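Putative exported protein (Bordetella pertussis, PDB 2DVZ) binds glutamate in the periplasm and probably hands it to a membrane transporter as the solute receptor of a tripartite tricarboxylate-type uptake system. Local coordinates at residues K19-I24 / Y77-A82; Q107-F112 / D254-L259; Q42-E47 / D261-A266. All blocks are in the same frame, centred on the assembly; numbering follows the deposited sequence.

Contact 1: K19-I24 / Y77-A82; sequences KAIRVI and YTLSIA
K19 lays its extended side chain across one face of the Y77 ring, just ahead of a parallel strand pair of this periplasmic-binding-protein fold. Strands 21-25 and 78-82 run side by side in the sheet; two successive beta-alpha-beta crossovers, by way of strand 52-56, bring 78-82 to the other side of 21-25. K19 CE sits 3.7 Å from the centroid of the Y77 ring, a CH-pi contact over the face, and the ammonium beyond it makes an off-centre cation-pi interaction. Y77 OH is held by S18 N, which fixes the far end of the ring.

The backbone ladder then takes over. R22 uses both its backbone groups, its N giving a bond of 2.9 Å to Y77 O and its O taking L79 N at 2.7 Å; I24 does likewise with L79 O and I81 N. The first three are nearly straight at hydrogen, while the last is more bent, 148°, although I81 N lies almost along the I24 C=O axis.

On the face carrying R22, I24, T78 and S80, the R22 guanidinium has T78 CG2 over one face, toward its rim, and its NE forms a salt bridge with E55. I24 CD1 reaches T78 CG2 on the same face, under helix 63-71. V23 and L79 point to the other face, where V23 CG1 meets I81 CD1; I81 itself packs beside the glutamate-binding T33 and Y243. I21 CG2, anti to its backbone N, presses on L79 CD1 at 3.5 Å, closer than usual van der Waals contact.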
loop_
_atom_site.group_PDB
_atom_site.type_symbol
_atom_site.label_atom_id
_atom_site.label_comp_id
_atom_site.label_asym_id
_atom_site.label_seq_id
_atom_site.Cartn_x
_atom_site.Cartn_y
_atom_site.Cartn_z
ATOM N N LYS A 19 -18.169 -11.028 19.781
ATOM C CA LYS A 19 -17.433 -9.946 20.412
ATOM C C LYS A 19 -16.645 -9.105 19.345
ATOM O O LYS A 19 -16.628 -9.447 18.160
ATOM C CB LYS A 19 -16.495 -10.557 21.456
ATOM C CG LYS A 19 -15.387 -11.373 20.868
ATOM C CD LYS A 19 -14.586 -12.105 21.898
ATOM C CE LYS A 19 -13.413 -12.746 21.232
ATOM N NZ LYS A 19 -12.730 -13.814 22.014
ATOM N N ALA A 20 -16.007 -8.022 19.795
ATOM C CA ALA A 20 -15.112 -7.190 18.985
ATOM C C ALA A 20 -14.032 -7.967 18.243
ATOM O O ALA A 20 -13.446 -8.931 18.768
ATOM C CB ALA A 20 -14.443 -6.096 19.844
ATOM N N ILE A 21 -13.763 -7.500 17.021
ATOM C CA ILE A 21 -12.710 -8.048 16.179
ATOM C C ILE A 21 -11.584 -7.014 16.110
ATOM O O ILE A 21 -11.838 -5.849 15.841
ATOM C CB ILE A 21 -13.236 -8.350 14.764
ATOM C CG1 ILE A 21 -14.402 -9.333 14.814
ATOM C CG2 ILE A 21 -12.129 -8.849 13.867
ATOM C CD1 ILE A 21 -15.467 -9.039 13.815
ATOM N N ARG A 22 -10.363 -7.459 16.409
ATOM C CA ARG A 22 -9.187 -6.643 16.316
ATOM C C ARG A 22 -8.743 -6.704 14.848
ATOM O O ARG A 22 -8.742 -7.776 14.217
ATOM C CB ARG A 22 -8.074 -7.170 17.248
ATOM C CG ARG A 22 -8.424 -7.123 18.758
ATOM C CD ARG A 22 -7.436 -7.953 19.643
ATOM N NE ARG A 22 -6.041 -7.580 19.397
ATOM C CZ ARG A 22 -5.017 -8.437 19.349
ATOM N NH1 ARG A 22 -5.209 -9.750 19.534
ATOM N NH2 ARG A 22 -3.788 -7.977 19.085
ATOM N N VAL A 23 -8.392 -5.541 14.312
ATOM C CA VAL A 23 -7.844 -5.468 12.975
ATOM C C VAL A 23 -6.510 -4.761 13.066
ATOM O O VAL A 23 -6.429 -3.591 13.420
ATOM C CB VAL A 23 -8.782 -4.749 11.978
ATOM C CG1 VAL A 23 -8.133 -4.747 10.513
ATOM C CG2 VAL A 23 -10.174 -5.439 11.962
ATOM N N ILE A 24 -5.463 -5.493 12.752
ATOM C CA ILE A 24 -4.122 -4.977 12.810
ATOM C C ILE A 24 -3.725 -4.360 11.474
ATOM O O ILE A 24 -3.706 -5.020 10.424
ATOM C CB ILE A 24 -3.094 -6.075 13.249
ATOM C CG1 ILE A 24 -3.404 -6.609 14.671
ATOM C CG2 ILE A 24 -1.651 -5.551 13.202
ATOM C CD1 ILE A 24 -2.542 -7.936 15.029
ATOM N N TYR A 77 -11.058 -13.354 15.538
ATOM C CA TYR A 77 -11.149 -12.112 16.305
ATOM C C TYR A 77 -9.831 -11.314 16.334
ATOM O O TYR A 77 -9.739 -10.261 16.972
ATOM C CB TYR A 77 -11.628 -12.424 17.723
ATOM C CG TYR A 77 -13.028 -12.984 17.736
ATOM C CD1 TYR A 77 -14.117 -12.154 17.514
ATOM C CD2 TYR A 77 -13.254 -14.352 17.932
ATOM C CE1 TYR A 77 -15.378 -12.641 17.496
ATOM C CE2 TYR A 77 -14.538 -14.870 17.921
ATOM C CZ TYR A 77 -15.602 -14.006 17.711
ATOM O OH TYR A 77 -16.900 -14.489 17.690
ATOM N N THR A 78 -8.806 -11.810 15.653
ATOM C CA THR A 78 -7.642 -10.986 15.385
ATOM C C THR A 78 -7.324 -11.112 13.913
ATOM O O THR A 78 -6.886 -12.165 13.440
ATOM C CB THR A 78 -6.422 -11.379 16.248
ATOM O OG1 THR A 78 -6.795 -11.407 17.655
ATOM C CG2 THR A 78 -5.274 -10.425 15.995
ATOM N N LEU A 79 -7.548 -10.027 13.188
ATOM C CA LEU A 79 -7.354 -10.012 11.740
ATOM C C LEU A 79 -6.311 -8.964 11.405
ATOM O O LEU A 79 -5.845 -8.237 12.284
ATOM C CB LEU A 79 -8.692 -9.687 11.042
ATOM C CG LEU A 79 -9.882 -10.576 11.430
ATOM C CD1 LEU A 79 -11.082 -10.012 10.783
ATOM C CD2 LEU A 79 -9.718 -11.992 10.987
ATOM N N SER A 80 -5.935 -8.885 10.140
ATOM C CA SER A 80 -4.919 -7.932 9.718
ATOM C C SER A 80 -5.156 -7.493 8.277
ATOM O O SER A 80 -5.956 -8.111 7.549
ATOM C CB SER A 80 -3.485 -8.483 9.929
ATOM O OG SER A 80 -3.203 -9.575 9.055
ATOM N N ILE A 81 -4.493 -6.388 7.894
ATOM C CA ILE A 81 -4.598 -5.821 6.556
ATOM C C ILE A 81 -3.419 -6.255 5.706
ATOM O O ILE A 81 -2.270 -5.933 6.042
ATOM C CB ILE A 81 -4.705 -4.264 6.579
ATOM C CG1 ILE A 81 -5.845 -3.813 7.487
ATOM C CG2 ILE A 81 -4.976 -3.711 5.151
ATOM C CD1 ILE A 81 -7.231 -4.365 7.061
ATOM N N ALA A 82 -3.707 -6.994 4.623
ATOM C CA ALA A 82 -2.672 -7.396 3.666
ATOM C C ALA A 82 -2.287 -6.182 2.862
ATOM O O ALA A 82 -3.153 -5.369 2.495
ATOM C CB ALA A 82 -3.155 -8.507 2.732
#

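Contact 2: Q107-F112 / D254-L259; sequences QPVTNF and DVVNKL
Apolar contacts carry this joint between strand 107-112 and helix 254-259, whose short axes run almost parallel, 7° apart, at a closest approach of 8.1 Å. V109 and V256 face each other, with CA atoms 5.6 Å apart. V109 CG1, anti to its backbone N, points into the helix, where it lies 3.8 Å from V256 O and 3.9 Å from L259 CB, so one methyl sits between these two atoms. V256 divides its two methyls between neighbouring strand residues. Its CG2 meets the aliphatic part of Q107, coming within 3.5 Å of Q107 CG, the two side chains crossing at about a right angle; its CG1 rests against P108 O.

Polar bonds stay within each segment and none crosses the gap. Q107 has CG anti to the backbone N (chi1 168°) and then bends at chi2, which folds its amide over onto the next residue of the strand. There NE2 gives a hydrogen bond of 2.7 Å to P108 O, in the carbonyl plane and on a lone pair, so that the amide is held while its CG faces V256. On the helix, the salt bridge between K258 and D254 lies off the contact.

Further packing closes the joint at its edges: P288 of helix 288-307 touches both Q107 and V256, and Y16 touches V255, K258 and L259. The strand itself is kinked here, since V109 and T110 both pair with L245 of strand 241-248. The arrangement is a helix packed on a sheet at a classic beta bulge, in the alpha/beta architecture of periplasmic binding proteins.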
loop_
_atom_site.group_PDB
_atom_site.type_symbol
_atom_site.label_atom_id
_atom_site.label_comp_id
_atom_site.label_asym_id
_atom_site.label_seq_id
_atom_site.Cartn_x
_atom_site.Cartn_y
_atom_site.Cartn_z
ATOM N N GLN A 107 -4.689 -17.047 6.194
ATOM C CA GLN A 107 -5.863 -17.337 5.392
ATOM C C GLN A 107 -6.348 -15.996 4.789
ATOM O O GLN A 107 -6.774 -15.092 5.520
ATOM C CB GLN A 107 -6.973 -18.048 6.236
ATOM C CG GLN A 107 -8.361 -18.146 5.567
ATOM C CD GLN A 107 -8.321 -18.949 4.286
ATOM O OE1 GLN A 107 -7.917 -20.068 4.304
ATOM N NE2 GLN A 107 -8.687 -18.352 3.166
ATOM N N PRO A 108 -6.299 -15.870 3.443
ATOM C CA PRO A 108 -6.924 -14.689 2.806
ATOM C C PRO A 108 -8.447 -14.640 2.916
ATOM O O PRO A 108 -9.111 -15.663 2.816
ATOM C CB PRO A 108 -6.533 -14.816 1.338
ATOM C CG PRO A 108 -5.347 -15.737 1.348
ATOM C CD PRO A 108 -5.656 -16.734 2.455
ATOM N N VAL A 109 -8.988 -13.436 3.126
ATOM C CA VAL A 109 -10.415 -13.265 3.175
ATOM C C VAL A 109 -10.898 -12.623 1.858
ATOM O O VAL A 109 -11.749 -13.189 1.159
ATOM C CB VAL A 109 -10.819 -12.433 4.410
ATOM C CG1 VAL A 109 -12.304 -12.142 4.382
ATOM C CG2 VAL A 109 -10.401 -13.190 5.717
ATOM N N THR A 110 -10.338 -11.451 1.544
ATOM C CA THR A 110 -10.730 -10.651 0.382
ATOM C C THR A 110 -9.812 -9.442 0.172
ATOM O O THR A 110 -9.277 -8.842 1.128
ATOM C CB THR A 110 -12.212 -10.178 0.462
ATOM O OG1 THR A 110 -12.683 -9.826 -0.846
ATOM C CG2 THR A 110 -12.369 -9.003 1.425
ATOM N N ASN A 111 -9.624 -9.118 -1.101
ATOM C CA ASN A 111 -9.040 -7.865 -1.515
ATOM C C ASN A 111 -10.117 -6.792 -1.433
ATOM O O ASN A 111 -11.122 -6.853 -2.139
ATOM C CB ASN A 111 -8.476 -8.032 -2.928
ATOM C CG ASN A 111 -7.836 -6.776 -3.489
ATOM O OD1 ASN A 111 -7.918 -5.683 -2.920
ATOM N ND2 ASN A 111 -7.176 -6.936 -4.618
ATOM N N PHE A 112 -9.915 -5.825 -0.534
ATOM C CA PHE A 112 -10.768 -4.640 -0.440
ATOM C C PHE A 112 -10.693 -3.786 -1.696
ATOM O O PHE A 112 -11.715 -3.439 -2.317
ATOM C CB PHE A 112 -10.331 -3.735 0.699
ATOM C CG PHE A 112 -10.628 -4.266 2.085
ATOM C CD1 PHE A 112 -11.501 -5.356 2.285
ATOM C CD2 PHE A 112 -10.059 -3.634 3.206
ATOM C CE1 PHE A 112 -11.799 -5.827 3.587
ATOM C CE2 PHE A 112 -10.376 -4.086 4.533
ATOM C CZ PHE A 112 -11.227 -5.179 4.717
ATOM N N ASP A 254 -16.290 -20.797 7.851
ATOM C CA ASP A 254 -17.450 -20.071 8.366
ATOM C C ASP A 254 -17.106 -18.618 8.645
ATOM O O ASP A 254 -17.827 -17.724 8.222
ATOM C CB ASP A 254 -18.030 -20.710 9.651
ATOM C CG ASP A 254 -19.237 -19.931 10.190
ATOM O OD1 ASP A 254 -20.313 -19.903 9.519
ATOM O OD2 ASP A 254 -19.110 -19.310 11.282
ATOM N N VAL A 255 -16.001 -18.415 9.360
ATOM C CA VAL A 255 -15.504 -17.101 9.733
ATOM C C VAL A 255 -15.117 -16.276 8.491
ATOM O O VAL A 255 -15.581 -15.152 8.338
ATOM C CB VAL A 255 -14.284 -17.228 10.721
ATOM C CG1 VAL A 255 -13.434 -15.927 10.746
ATOM C CG2 VAL A 255 -14.753 -17.638 12.121
ATOM N N VAL A 256 -14.285 -16.873 7.629
ATOM C CA VAL A 256 -13.860 -16.328 6.332
ATOM C C VAL A 256 -15.039 -15.858 5.471
ATOM O O VAL A 256 -15.059 -14.728 4.999
ATOM C CB VAL A 256 -12.951 -17.355 5.527
ATOM C CG1 VAL A 256 -12.491 -16.785 4.211
ATOM C CG2 VAL A 256 -11.747 -17.755 6.326
ATOM N N ASN A 257 -16.030 -16.721 5.289
ATOM C CA ASN A 257 -17.199 -16.364 4.476
ATOM C C ASN A 257 -18.081 -15.336 5.144
ATOM O O ASN A 257 -18.709 -14.554 4.480
ATOM C CB ASN A 257 -18.028 -17.609 4.109
ATOM C CG ASN A 257 -17.262 -18.590 3.247
ATOM O OD1 ASN A 257 -16.667 -18.210 2.238
ATOM N ND2 ASN A 257 -17.288 -19.869 3.632
ATOM N N LYS A 258 -18.166 -15.356 6.458
ATOM C CA LYS A 258 -18.923 -14.322 7.126
ATOM C C LYS A 258 -18.303 -12.951 6.902
ATOM O O LYS A 258 -18.997 -12.024 6.546
ATOM C CB LYS A 258 -19.120 -14.631 8.621
ATOM C CG LYS A 258 -20.367 -15.466 8.883
ATOM C CD LYS A 258 -20.411 -15.912 10.340
ATOM C CE LYS A 258 -21.652 -16.716 10.643
ATOM N NZ LYS A 258 -21.432 -17.720 11.732
ATOM N N LEU A 259 -16.993 -12.860 7.121
ATOM C CA LEU A 259 -16.216 -11.633 6.938
ATOM C C LEU A 259 -16.232 -11.141 5.497
ATOM O O LEU A 259 -16.351 -9.953 5.256
ATOM C CB LEU A 259 -14.755 -11.867 7.352
ATOM C CG LEU A 259 -14.480 -12.083 8.842
ATOM C CD1 LEU A 259 -13.071 -12.604 9.028
ATOM C CD2 LEU A 259 -14.717 -10.777 9.615
#

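Contact 3: Q42-E47 / D261-A266; sequences QRMSQE and DAAVVA
Helices 42-47 and 261-266 cross steeply, at 117° between their N-to-C directions, and their axes come to 8.3 Å, with M44 CA and A262 CA 5.2 Å apart. So close an approach rests on the small side chains of A262, A263 and A266, which let the larger groups of the first helix settle onto the second one's backbone.

M44, a selenomethionine, lies at the buried side of the crossing. Its CG, anti to its carbonyl carbon, touches A262 O at 3.5 Å and also meets A266 CB. The chain stays extended through chi2 and bends at chi3 (70°), carrying SE alongside A263, 4.0 Å from A263 CB, and turning CE back toward A262. On the side of the sheet, F112 of strand 106-121 packs on both M44 and A263.

R43 and E47, one turn apart, straddle the outer side. Both have CG anti to the backbone N and bend at chi2. R43 lays its CG against A266, 3.7 Å from A266 CA, before the guanidinium passes obliquely by V265 CG1. Its NE is committed to a salt bridge with D269, beyond the end of 261-266, and Q46 OE1 lies over the centre of one guanidinium face. E47 places CG 3.8 Å from A262 CB and runs its carboxylate across the two methyls of V265 at about a right angle, with OE1 nearest CG1.

No hydrogen bond joins the two segments. The crossing is therefore held by van der Waals packing, mostly of alanines, selenomethionine and the aliphatic parts of R43 and E47, while the charged ends sit at its outer side, and the R43-D269 salt bridge ties helix 32-48 to the link just after helix 253-267.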
loop_
_atom_site.group_PDB
_atom_site.type_symbol
_atom_site.label_atom_id
_atom_site.label_comp_id
_atom_site.label_asym_id
_atom_site.label_seq_id
_atom_site.Cartn_x
_atom_site.Cartn_y
_atom_site.Cartn_z
ATOM N N GLN A 42 -15.087 0.026 9.315
ATOM C CA GLN A 42 -16.200 0.828 9.865
ATOM C C GLN A 42 -17.562 0.407 9.353
ATOM O O GLN A 42 -18.510 0.298 10.128
ATOM C CB GLN A 42 -16.030 2.314 9.540
ATOM C CG GLN A 42 -15.108 3.030 10.510
ATOM C CD GLN A 42 -15.663 2.979 11.908
ATOM O OE1 GLN A 42 -15.312 2.088 12.719
ATOM N NE2 GLN A 42 -16.580 3.910 12.202
ATOM N N ARG A 43 -17.655 0.232 8.034
ATOM C CA ARG A 43 -18.882 -0.144 7.380
ATOM C C ARG A 43 -19.161 -1.651 7.514
ATOM O O ARG A 43 -20.307 -2.040 7.655
ATOM C CB ARG A 43 -18.854 0.333 5.915
ATOM C CG ARG A 43 -20.118 0.073 5.102
ATOM C CD ARG A 43 -21.349 0.786 5.677
ATOM N NE ARG A 43 -22.595 0.378 4.995
ATOM C CZ ARG A 43 -23.250 -0.756 5.200
ATOM N NH1 ARG A 43 -22.791 -1.656 6.069
ATOM N NH2 ARG A 43 -24.353 -1.004 4.518
HETATM N N MSE A 44 -18.124 -2.486 7.432
HETATM C CA MSE A 44 -18.248 -3.918 7.724
HETATM C C MSE A 44 -18.822 -4.121 9.126
HETATM O O MSE A 44 -19.655 -4.982 9.340
HETATM C CB MSE A 44 -16.896 -4.628 7.638
HETATM C CG MSE A 44 -16.463 -4.960 6.261
HETATM SE SE MSE A 44 -14.722 -5.839 6.258
HETATM C CE MSE A 44 -15.147 -7.587 7.042
ATOM N N SER A 45 -18.383 -3.289 10.057
ATOM C CA SER A 45 -18.741 -3.445 11.439
ATOM C C SER A 45 -20.261 -3.305 11.651
ATOM O O SER A 45 -20.901 -4.125 12.357
ATOM C CB SER A 45 -17.960 -2.434 12.245
ATOM O OG SER A 45 -18.396 -2.445 13.564
ATOM N N GLN A 46 -20.821 -2.275 11.004
ATOM C CA GLN A 46 -22.265 -2.033 10.929
ATOM C C GLN A 46 -23.003 -3.293 10.451
ATOM O O GLN A 46 -24.032 -3.675 11.004
ATOM C CB GLN A 46 -22.532 -0.826 10.010
ATOM C CG GLN A 46 -24.029 -0.615 9.668
ATOM C CD GLN A 46 -24.291 0.477 8.619
ATOM O OE1 GLN A 46 -25.246 0.374 7.838
ATOM N NE2 GLN A 46 -23.453 1.518 8.596
ATOM N N GLU A 47 -22.442 -3.962 9.453
ATOM C CA GLU A 47 -23.012 -5.200 8.905
ATOM C C GLU A 47 -22.887 -6.380 9.850
ATOM O O GLU A 47 -23.835 -7.147 10.003
ATOM C CB GLU A 47 -22.357 -5.545 7.551
ATOM C CG GLU A 47 -22.812 -6.847 6.878
ATOM C CD GLU A 47 -24.320 -6.879 6.471
ATOM O OE1 GLU A 47 -24.978 -5.812 6.425
ATOM O OE2 GLU A 47 -24.826 -7.994 6.166
ATOM N N ASP A 261 -18.474 -11.780 3.194
ATOM C CA ASP A 261 -19.808 -11.270 2.924
ATOM C C ASP A 261 -20.024 -9.840 3.409
ATOM O O ASP A 261 -20.636 -9.012 2.699
ATOM C CB ASP A 261 -20.836 -12.191 3.561
ATOM C CG ASP A 261 -21.075 -13.391 2.748
ATOM O OD1 ASP A 261 -20.675 -13.397 1.562
ATOM O OD2 ASP A 261 -21.656 -14.340 3.277
ATOM N N ALA A 262 -19.544 -9.563 4.624
ATOM C CA ALA A 262 -19.634 -8.223 5.171
ATOM C C ALA A 262 -18.775 -7.225 4.395
ATOM O O ALA A 262 -19.145 -6.048 4.323
ATOM C CB ALA A 262 -19.265 -8.208 6.636
ATOM N N ALA A 263 -17.625 -7.683 3.879
ATOM C CA ALA A 263 -16.743 -6.869 3.017
ATOM C C ALA A 263 -17.472 -6.511 1.727
ATOM O O ALA A 263 -17.485 -5.337 1.311
ATOM C CB ALA A 263 -15.412 -7.607 2.698
ATOM N N VAL A 264 -18.107 -7.521 1.127
ATOM C CA VAL A 264 -18.862 -7.350 -0.108
ATOM C C VAL A 264 -20.019 -6.356 0.116
ATOM O O VAL A 264 -20.230 -5.456 -0.706
ATOM C CB VAL A 264 -19.343 -8.721 -0.731
ATOM C CG1 VAL A 264 -20.499 -8.526 -1.751
ATOM C CG2 VAL A 264 -18.183 -9.447 -1.371
ATOM N N VAL A 265 -20.717 -6.456 1.233
ATOM C CA VAL A 265 -21.762 -5.479 1.513
ATOM C C VAL A 265 -21.183 -4.074 1.638
ATOM O O VAL A 265 -21.717 -3.120 1.043
ATOM C CB VAL A 265 -22.613 -5.829 2.799
ATOM C CG1 VAL A 265 -23.407 -4.607 3.264
ATOM C CG2 VAL A 265 -23.533 -7.014 2.539
ATOM N N ALA A 266 -20.104 -3.953 2.424
ATOM C CA ALA A 266 -19.451 -2.663 2.687
ATOM C C ALA A 266 -18.965 -1.957 1.419
ATOM O O ALA A 266 -19.120 -0.728 1.280
ATOM C CB ALA A 266 -18.290 -2.863 3.652
#

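All three contacts lie on the same side of the chain's centre. Contact 1 is a strand pair of the central sheet; contact 2 sets helix 253-267 against another strand of that sheet, and contact 3 sets the same helix against helix 32-48, which follows strand 21-25 of contact 1. Centres of contacts 1 and 2, and of 2 and 3, are 11 Å apart; contacts 1 and 3, 14 Å apart between centres, do not touch, and their segments alternate along the chain. Contact 1 closes before contact 2 opens, and contact 3 encloses contact 2. F112 meets I81, M44 and A263, and L259 reaches L79, making one continuous core, with I81 at one end beside glutamate-binding T33 and Y243.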